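Local coordinates for N utilization substance protein B (Aquifex aeolicus, PDB 3R2C), which probably takes part in transcription antitermination of ribosomal RNA genes by binding the boxA sequence of their transcripts, at residues 7-11 with 46-51; 4-8 with 99-103. All coordinates share one frame; numbering follows the deposited sequence.

Contact 1 (7-11 with 46-51). With nucleotides of chain E.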
loop_
_atom_site.group_PDB
_atom_site.type_symbol
_atom_site.label_atom_id
_atom_site.label_comp_id
_atom_site.label_asym_id
_atom_site.label_seq_id
_atom_site.Cartn_x
_atom_site.Cartn_y
_atom_site.Cartn_z
ATOM N N ALA A 7 -4.948 3.652 13.005
ATOM C CA ALA A 7 -3.632 4.243 12.717
ATOM C C ALA A 7 -2.824 3.343 11.777
ATOM O O ALA A 7 -2.095 3.831 10.913
ATOM C CB ALA A 7 -2.867 4.474 14.007
ATOM N N ARG A 8 -2.956 2.033 11.954
ATOM C CA ARG A 8 -2.311 1.068 11.061
ATOM C C ARG A 8 -2.885 1.141 9.645
ATOM O O ARG A 8 -2.145 1.019 8.665
ATOM C CB ARG A 8 -2.446 -0.347 11.628
ATOM C CG ARG A 8 -1.581 -0.536 12.863
ATOM C CD ARG A 8 -1.914 -1.821 13.634
ATOM N NE ARG A 8 -1.197 -1.840 14.911
ATOM C CZ ARG A 8 -1.759 -2.068 16.096
ATOM N NH1 ARG A 8 -3.062 -2.357 16.187
ATOM N NH2 ARG A 8 -1.014 -2.031 17.191
ATOM N N ASP A 9 -4.192 1.349 9.524
ATOM C CA ASP A 9 -4.774 1.557 8.201
ATOM C C ASP A 9 -4.198 2.822 7.529
ATOM O O ASP A 9 -3.818 2.803 6.352
ATOM C CB ASP A 9 -6.300 1.647 8.277
ATOM C CG ASP A 9 -6.927 2.011 6.927
ATOM O OD1 ASP A 9 -7.039 1.117 6.061
ATOM O OD2 ASP A 9 -7.291 3.191 6.718
ATOM N N THR A 10 -4.114 3.916 8.277
ATOM C CA THR A 10 -3.518 5.142 7.739
ATOM C C THR A 10 -2.091 4.901 7.266
ATOM O O THR A 10 -1.721 5.285 6.153
ATOM C CB THR A 10 -3.518 6.257 8.799
ATOM O OG1 THR A 10 -4.875 6.566 9.142
ATOM C CG2 THR A 10 -2.818 7.505 8.283
ATOM N N ALA A 11 -1.289 4.268 8.117
ATOM C CA ALA A 11 0.115 4.040 7.819
ATOM C C ALA A 11 0.259 3.120 6.603
ATOM O O ALA A 11 1.100 3.365 5.727
ATOM C CB ALA A 11 0.823 3.430 9.031
ATOM N N TYR A 46 0.241 8.223 16.307
ATOM C CA TYR A 46 0.686 6.840 16.175
ATOM C C TYR A 46 0.915 6.479 14.696
ATOM O O TYR A 46 1.910 5.842 14.363
ATOM C CB TYR A 46 -0.299 5.867 16.823
ATOM C CG TYR A 46 0.344 4.525 17.108
ATOM C CD1 TYR A 46 1.277 4.399 18.128
ATOM C CD2 TYR A 46 0.050 3.396 16.337
ATOM C CE1 TYR A 46 1.888 3.193 18.398
ATOM C CE2 TYR A 46 0.660 2.171 16.599
ATOM C CZ TYR A 46 1.580 2.083 17.640
ATOM O OH TYR A 46 2.214 0.894 17.934
ATOM N N ALA A 47 -0.008 6.880 13.823
ATOM C CA ALA A 47 0.171 6.707 12.383
ATOM C C ALA A 47 1.473 7.356 11.906
ATOM O O ALA A 47 2.210 6.773 11.099
ATOM C CB ALA A 47 -1.012 7.303 11.618
ATOM N N LYS A 48 1.749 8.568 12.380
ATOM C CA LYS A 48 2.942 9.294 11.941
ATOM C C LYS A 48 4.210 8.529 12.359
ATOM O O LYS A 48 5.187 8.457 11.603
ATOM C CB LYS A 48 2.952 10.701 12.536
ATOM C CG LYS A 48 4.129 11.583 12.120
ATOM C CD LYS A 48 4.091 12.905 12.885
ATOM C CE LYS A 48 4.618 14.076 12.060
ATOM N NZ LYS A 48 3.820 15.322 12.288
ATOM N N LYS A 49 4.174 7.946 13.551
ATOM C CA LYS A 49 5.306 7.188 14.073
ATOM C C LYS A 49 5.526 5.872 13.305
ATOM O O LYS A 49 6.666 5.513 13.013
ATOM C CB LYS A 49 5.121 6.907 15.559
ATOM C CG LYS A 49 6.358 6.315 16.226
ATOM C CD LYS A 49 6.324 6.551 17.718
ATOM C CE LYS A 49 5.104 5.910 18.323
ATOM N NZ LYS A 49 5.135 4.444 18.104
ATOM N N LEU A 50 4.443 5.172 12.965
ATOM C CA LEU A 50 4.534 3.960 12.144
ATOM C C LEU A 50 5.154 4.281 10.798
ATOM O O LEU A 50 6.067 3.587 10.358
ATOM C CB LEU A 50 3.158 3.337 11.906
ATOM C CG LEU A 50 2.483 2.751 13.140
ATOM C CD1 LEU A 50 1.000 2.419 12.838
ATOM C CD2 LEU A 50 3.242 1.522 13.606
ATOM N N VAL A 51 4.652 5.327 10.146
ATOM C CA VAL A 51 5.169 5.714 8.830
ATOM C C VAL A 51 6.626 6.136 8.946
ATOM O O VAL A 51 7.477 5.701 8.160
ATOM C CB VAL A 51 4.339 6.848 8.177
ATOM C CG1 VAL A 51 5.064 7.398 6.939
ATOM C CG2 VAL A 51 2.954 6.329 7.786
ATOM O "O5'" G E 1 -10.916 -2.785 23.554
ATOM C "C5'" G E 1 -12.002 -2.984 22.656
ATOM C "C4'" G E 1 -11.775 -4.181 21.770
ATOM O "O4'" G E 1 -10.666 -3.904 20.864
ATOM C "C3'" G E 1 -11.390 -5.466 22.493
ATOM O "O3'" G E 1 -11.795 -6.558 21.675
ATOM C "C2'" G E 1 -9.863 -5.359 22.503
ATOM O "O2'" G E 1 -9.172 -6.568 22.740
ATOM C "C1'" G E 1 -9.622 -4.828 21.090
ATOM N N9 G E 1 -8.353 -4.133 20.887
ATOM C C8 G E 1 -7.551 -3.366 21.705
ATOM N N7 G E 1 -6.497 -2.901 21.071
ATOM C C5 G E 1 -6.624 -3.381 19.773
ATOM C C6 G E 1 -5.808 -3.238 18.610
ATOM O O6 G E 1 -4.755 -2.625 18.501
ATOM N N1 G E 1 -6.329 -3.898 17.499
ATOM C C2 G E 1 -7.494 -4.623 17.515
ATOM N N2 G E 1 -7.880 -5.216 16.382
ATOM N N3 G E 1 -8.248 -4.772 18.584
ATOM C C4 G E 1 -7.758 -4.135 19.659
#
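Ala7 and Ala47 mark the closest backbone approach of two helices, with Ala7 CA 4.5 Å from Ala47 CA and the axes of segments 7-11 and 46-51 passing 8.3 Å apart at a crossing angle of -44°. Three alanines make this near spacing possible. The methyl of Ala47 presses on helix backbone, its CB 3.7 Å from Ala7 O, and also meets the methyl branch CG2 of Thr10, whose hydroxyl turns to Lys36. One turn further on, Ala11 CB lies against Leu50 CB at 3.7 Å, while Val51 CG2 comes up to Ala11 CA at 3.6 Å. Tyr46 carries CG anti to its backbone N (chi1 -161°), which turns the ring alongside helix 3-21; Ala7 CB then meets it edge-on, in the ring plane, 3.9 Å from Tyr46 CD2. In the all-helical NusB fold this seam joins helix 3-21 to helix 41-56, and helix 79-94 closes over it through Leu87 and Glu91. Arg8 leaves the seam for the RNA. The Arg8 and Leu50 side chains cross obliquely, Arg8 CG 3.9 Å from Leu50 CD1, and from there the extended chain carries the guanidinium to G1 of chain E. Arg8 NH1 donates to G1 O6 at 2.9 Å, a fairly straight bond (161°) close to the guanidinium plane. Three carboxylates surround the same group: Asp106 at NH1, Glu91 at NE and Glu99 at NH2. Glu91 also bonds the Tyr46 hydroxyl through its other oxygen, so one acid positions both side chains. A leucine in place of Arg8 would probably leave G1 O6 without this donor and take from Glu91, Glu99 and Asp106 the one guanidinium that all three share.

Contact 2 (4-8 with 99-103); sequences RKGAR and EPGRV. With nucleotides of chain E.
Glu99 faces Arg4 and Arg8 with one carboxylate oxygen and Arg102 with the other. The bond from Arg8 NH2 to Glu99 OE2, 3.2 Å long, lies in the guanidinium plane and uses the anti lone pair of the oxygen, although the two flat groups are turned 53° apart. The Arg4 guanidinium is turned further from the carboxylate, the planes 77° apart, and the salt bridge from Arg4 NH1 to Glu99 OE2 is long at 3.6 Å. Arg102 NH1 reaches Glu99 OE1 at 3.0 Å from above the carboxylate plane, the oxygen staying in the plane of the guanidinium. Glu99 occupies the N-cap position of helix 100-114, and its CG stands between the backbone N and the carbonyl carbon (chi1 58°), which sends the extended chain across to helix 3-21. Arg4 CB covers one face of the Arg8 guanidinium, 3.5 Å above its plane, and Val103 CA lies over the opposite face. The Arg102 guanidinium is itself sandwiched by RNA of chain E: G1 C8 sits 3.4 Å above its centre, and C3 C5 lies 3.3 Å from the plane on the other face. Gly101, without a side chain, lets C3 O3' come within 3.4 Å of its CA. Lys5 NZ gives a weak bond to G2 O6 and also pairs with Asp106 and Asp109. The ion-pair network thus bridges the N-terminal turns of helices 3-21 and 100-114 beside the RNA, with helix 41-56 packed on Arg4 and Arg8 through Tyr46 and Leu50, and helix 79-94 behind Val103 through Glu91 and Leu92.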
loop_
_atom_site.group_PDB
_atom_site.type_symbol
_atom_site.label_atom_id
_atom_site.label_comp_id
_atom_site.label_asym_id
_atom_site.label_seq_id
_atom_site.Cartn_x
_atom_site.Cartn_y
_atom_site.Cartn_z
ATOM N N ARG A 4 -5.359 2.271 17.574
ATOM C CA ARG A 4 -4.206 1.854 16.762
ATOM C C ARG A 4 -4.583 1.046 15.513
ATOM O O ARG A 4 -3.798 0.972 14.571
ATOM C CB ARG A 4 -3.209 1.069 17.606
ATOM C CG ARG A 4 -2.487 1.938 18.625
ATOM C CD ARG A 4 -1.593 1.106 19.496
ATOM N NE ARG A 4 -0.787 1.929 20.391
ATOM C CZ ARG A 4 0.132 1.443 21.221
ATOM N NH1 ARG A 4 0.359 0.136 21.268
ATOM N NH2 ARG A 4 0.827 2.262 21.998
ATOM N N LYS A 5 -5.766 0.428 15.496
ATOM C CA LYS A 5 -6.225 -0.253 14.286
ATOM C C LYS A 5 -6.379 0.758 13.149
ATOM O O LYS A 5 -5.900 0.538 12.034
ATOM C CB LYS A 5 -7.553 -0.974 14.519
ATOM C CG LYS A 5 -8.026 -1.813 13.343
ATOM C CD LYS A 5 -9.297 -2.616 13.728
ATOM C CE LYS A 5 -9.851 -3.432 12.551
ATOM N NZ LYS A 5 -8.919 -4.545 12.171
ATOM N N GLY A 6 -7.055 1.867 13.429
ATOM C CA GLY A 6 -7.200 2.924 12.444
ATOM C C GLY A 6 -5.855 3.519 12.047
ATOM O O GLY A 6 -5.635 3.851 10.883
ATOM N N ALA A 7 -4.948 3.652 13.005
ATOM C CA ALA A 7 -3.632 4.243 12.717
ATOM C C ALA A 7 -2.824 3.343 11.777
ATOM O O ALA A 7 -2.095 3.831 10.913
ATOM C CB ALA A 7 -2.867 4.474 14.007
ATOM N N ARG A 8 -2.956 2.033 11.954
ATOM C CA ARG A 8 -2.311 1.068 11.061
ATOM C C ARG A 8 -2.885 1.141 9.645
ATOM O O ARG A 8 -2.145 1.019 8.665
ATOM C CB ARG A 8 -2.446 -0.347 11.628
ATOM C CG ARG A 8 -1.581 -0.536 12.863
ATOM C CD ARG A 8 -1.914 -1.821 13.634
ATOM N NE ARG A 8 -1.197 -1.840 14.911
ATOM C CZ ARG A 8 -1.759 -2.068 16.096
ATOM N NH1 ARG A 8 -3.062 -2.357 16.187
ATOM N NH2 ARG A 8 -1.014 -2.031 17.191
ATOM N N GLU A 99 2.126 -5.770 22.125
ATOM C CA GLU A 99 0.865 -6.459 21.834
ATOM C C GLU A 99 0.917 -7.099 20.447
ATOM O O GLU A 99 0.132 -6.748 19.569
ATOM C CB GLU A 99 -0.321 -5.488 21.948
ATOM C CG GLU A 99 -0.252 -4.264 21.030
ATOM C CD GLU A 99 -1.454 -3.332 21.202
ATOM O OE1 GLU A 99 -2.084 -3.350 22.285
ATOM O OE2 GLU A 99 -1.775 -2.583 20.251
ATOM N N PRO A 100 1.847 -8.048 20.247
ATOM C CA PRO A 100 2.121 -8.532 18.886
ATOM C C PRO A 100 0.908 -9.179 18.232
ATOM O O PRO A 100 0.701 -9.001 17.035
ATOM C CB PRO A 100 3.255 -9.548 19.090
ATOM C CG PRO A 100 3.187 -9.918 20.558
ATOM C CD PRO A 100 2.754 -8.660 21.237
ATOM N N GLY A 101 0.093 -9.891 19.004
ATOM C CA GLY A 101 -1.055 -10.564 18.427
ATOM C C GLY A 101 -2.012 -9.576 17.806
ATOM O O GLY A 101 -2.644 -9.873 16.801
ATOM N N ARG A 102 -2.128 -8.388 18.391
ATOM C CA ARG A 102 -3.036 -7.388 17.841
ATOM C C ARG A 102 -2.469 -6.792 16.571
ATOM O O ARG A 102 -3.211 -6.439 15.665
ATOM C CB ARG A 102 -3.306 -6.282 18.844
ATOM C CG ARG A 102 -4.316 -6.681 19.887
ATOM C CD ARG A 102 -4.368 -5.669 21.000
ATOM N NE ARG A 102 -5.331 -6.057 22.024
ATOM C CZ ARG A 102 -5.352 -5.554 23.249
ATOM N NH1 ARG A 102 -4.453 -4.652 23.611
ATOM N NH2 ARG A 102 -6.268 -5.960 24.113
ATOM N N VAL A 103 -1.150 -6.679 16.507
ATOM C CA VAL A 103 -0.515 -6.218 15.281
ATOM C C VAL A 103 -0.839 -7.184 14.143
ATOM O O VAL A 103 -1.245 -6.759 13.064
ATOM C CB VAL A 103 1.013 -6.081 15.443
ATOM C CG1 VAL A 103 1.659 -5.728 14.107
ATOM C CG2 VAL A 103 1.334 -5.027 16.498
ATOM P P C E 3 -8.101 -10.995 21.840
ATOM O OP1 C E 3 -8.412 -11.551 23.176
ATOM O OP2 C E 3 -8.171 -9.523 21.642
ATOM O "O5'" C E 3 -6.696 -11.530 21.349
ATOM C "C5'" C E 3 -6.254 -11.262 20.033
ATOM C "C4'" C E 3 -4.758 -11.330 19.936
ATOM O "O4'" C E 3 -4.182 -10.171 20.606
ATOM C "C3'" C E 3 -4.123 -12.558 20.586
ATOM O "O3'" C E 3 -2.978 -12.930 19.831
ATOM C "C2'" C E 3 -3.683 -12.016 21.943
ATOM O "O2'" C E 3 -2.640 -12.742 22.556
ATOM C "C1'" C E 3 -3.245 -10.607 21.565
ATOM N N1 C E 3 -3.228 -9.651 22.683
ATOM C C2 C E 3 -2.065 -8.903 22.888
ATOM O O2 C E 3 -1.099 -9.055 22.120
ATOM N N3 C E 3 -2.023 -8.019 23.914
ATOM C C4 C E 3 -3.079 -7.876 24.718
ATOM N N4 C E 3 -2.977 -6.989 25.712
ATOM C C5 C E 3 -4.275 -8.630 24.535
ATOM C C6 C E 3 -4.305 -9.496 23.514
ATOM O "O5'" G E 1 -10.916 -2.785 23.554
ATOM C "C5'" G E 1 -12.002 -2.984 22.656
ATOM C "C4'" G E 1 -11.775 -4.181 21.770
ATOM O "O4'" G E 1 -10.666 -3.904 20.864
ATOM C "C3'" G E 1 -11.390 -5.466 22.493
ATOM O "O3'" G E 1 -11.795 -6.558 21.675
ATOM C "C2'" G E 1 -9.863 -5.359 22.503
ATOM O "O2'" G E 1 -9.172 -6.568 22.740
ATOM C "C1'" G E 1 -9.622 -4.828 21.090
ATOM N N9 G E 1 -8.353 -4.133 20.887
ATOM C C8 G E 1 -7.551 -3.366 21.705
ATOM N N7 G E 1 -6.497 -2.901 21.071
ATOM C C5 G E 1 -6.624 -3.381 19.773
ATOM C C6 G E 1 -5.808 -3.238 18.610
ATOM O O6 G E 1 -4.755 -2.625 18.501
ATOM N N1 G E 1 -6.329 -3.898 17.499
ATOM C C2 G E 1 -7.494 -4.623 17.515
ATOM N N2 G E 1 -7.880 -5.216 16.382
ATOM N N3 G E 1 -8.248 -4.772 18.584
ATOM C C4 G E 1 -7.758 -4.135 19.659
ATOM P P G E 2 -12.412 -7.906 22.292
ATOM O OP1 G E 2 -13.813 -7.950 21.908
ATOM O OP2 G E 2 -12.052 -7.946 23.733
ATOM O "O5'" G E 2 -11.605 -9.020 21.498
ATOM C "C5'" G E 2 -11.994 -10.383 21.507
ATOM C "C4'" G E 2 -11.451 -11.101 20.291
ATOM O "O4'" G E 2 -12.116 -10.612 19.096
ATOM C "C3'" G E 2 -9.968 -10.875 19.993
ATOM O "O3'" G E 2 -9.114 -11.677 20.786
ATOM C "C2'" G E 2 -9.876 -11.183 18.504
ATOM O "O2'" G E 2 -9.805 -12.582 18.276
ATOM C "C1'" G E 2 -11.226 -10.665 17.994
ATOM N N9 G E 2 -11.119 -9.314 17.400
ATOM C C8 G E 2 -11.260 -8.104 18.026
ATOM N N7 G E 2 -11.078 -7.097 17.217
ATOM C C5 G E 2 -10.792 -7.673 15.988
ATOM C C6 G E 2 -10.506 -7.070 14.734
ATOM O O6 G E 2 -10.456 -5.858 14.461
ATOM N N1 G E 2 -10.285 -8.022 13.743
ATOM C C2 G E 2 -10.312 -9.379 13.946
ATOM N N2 G E 2 -10.078 -10.126 12.867
ATOM N N3 G E 2 -10.574 -9.954 15.117
ATOM C C4 G E 2 -10.806 -9.045 16.086
#

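Both contacts start from the first turns of helix 3-21 and share Ala7 and Arg8. Following the chain, contact 1 closes the shorter loop, with helix 25-36 between its segments, when helix 41-56 returns to 7-11. The chain then runs through helices 58-66 and 79-94 before contact 2 brings 99-103 back to 4-8. The loop of contact 1 therefore lies almost wholly within that of contact 2, the two overlapping at 7-8. Their centres lie about 10 Å apart, and they touch where Tyr46 CE1 packs 3.6 Å from Arg4 NE. Together they tie helix 3-21 to helix 41-56 and to the RNA-facing start of helix 100-114.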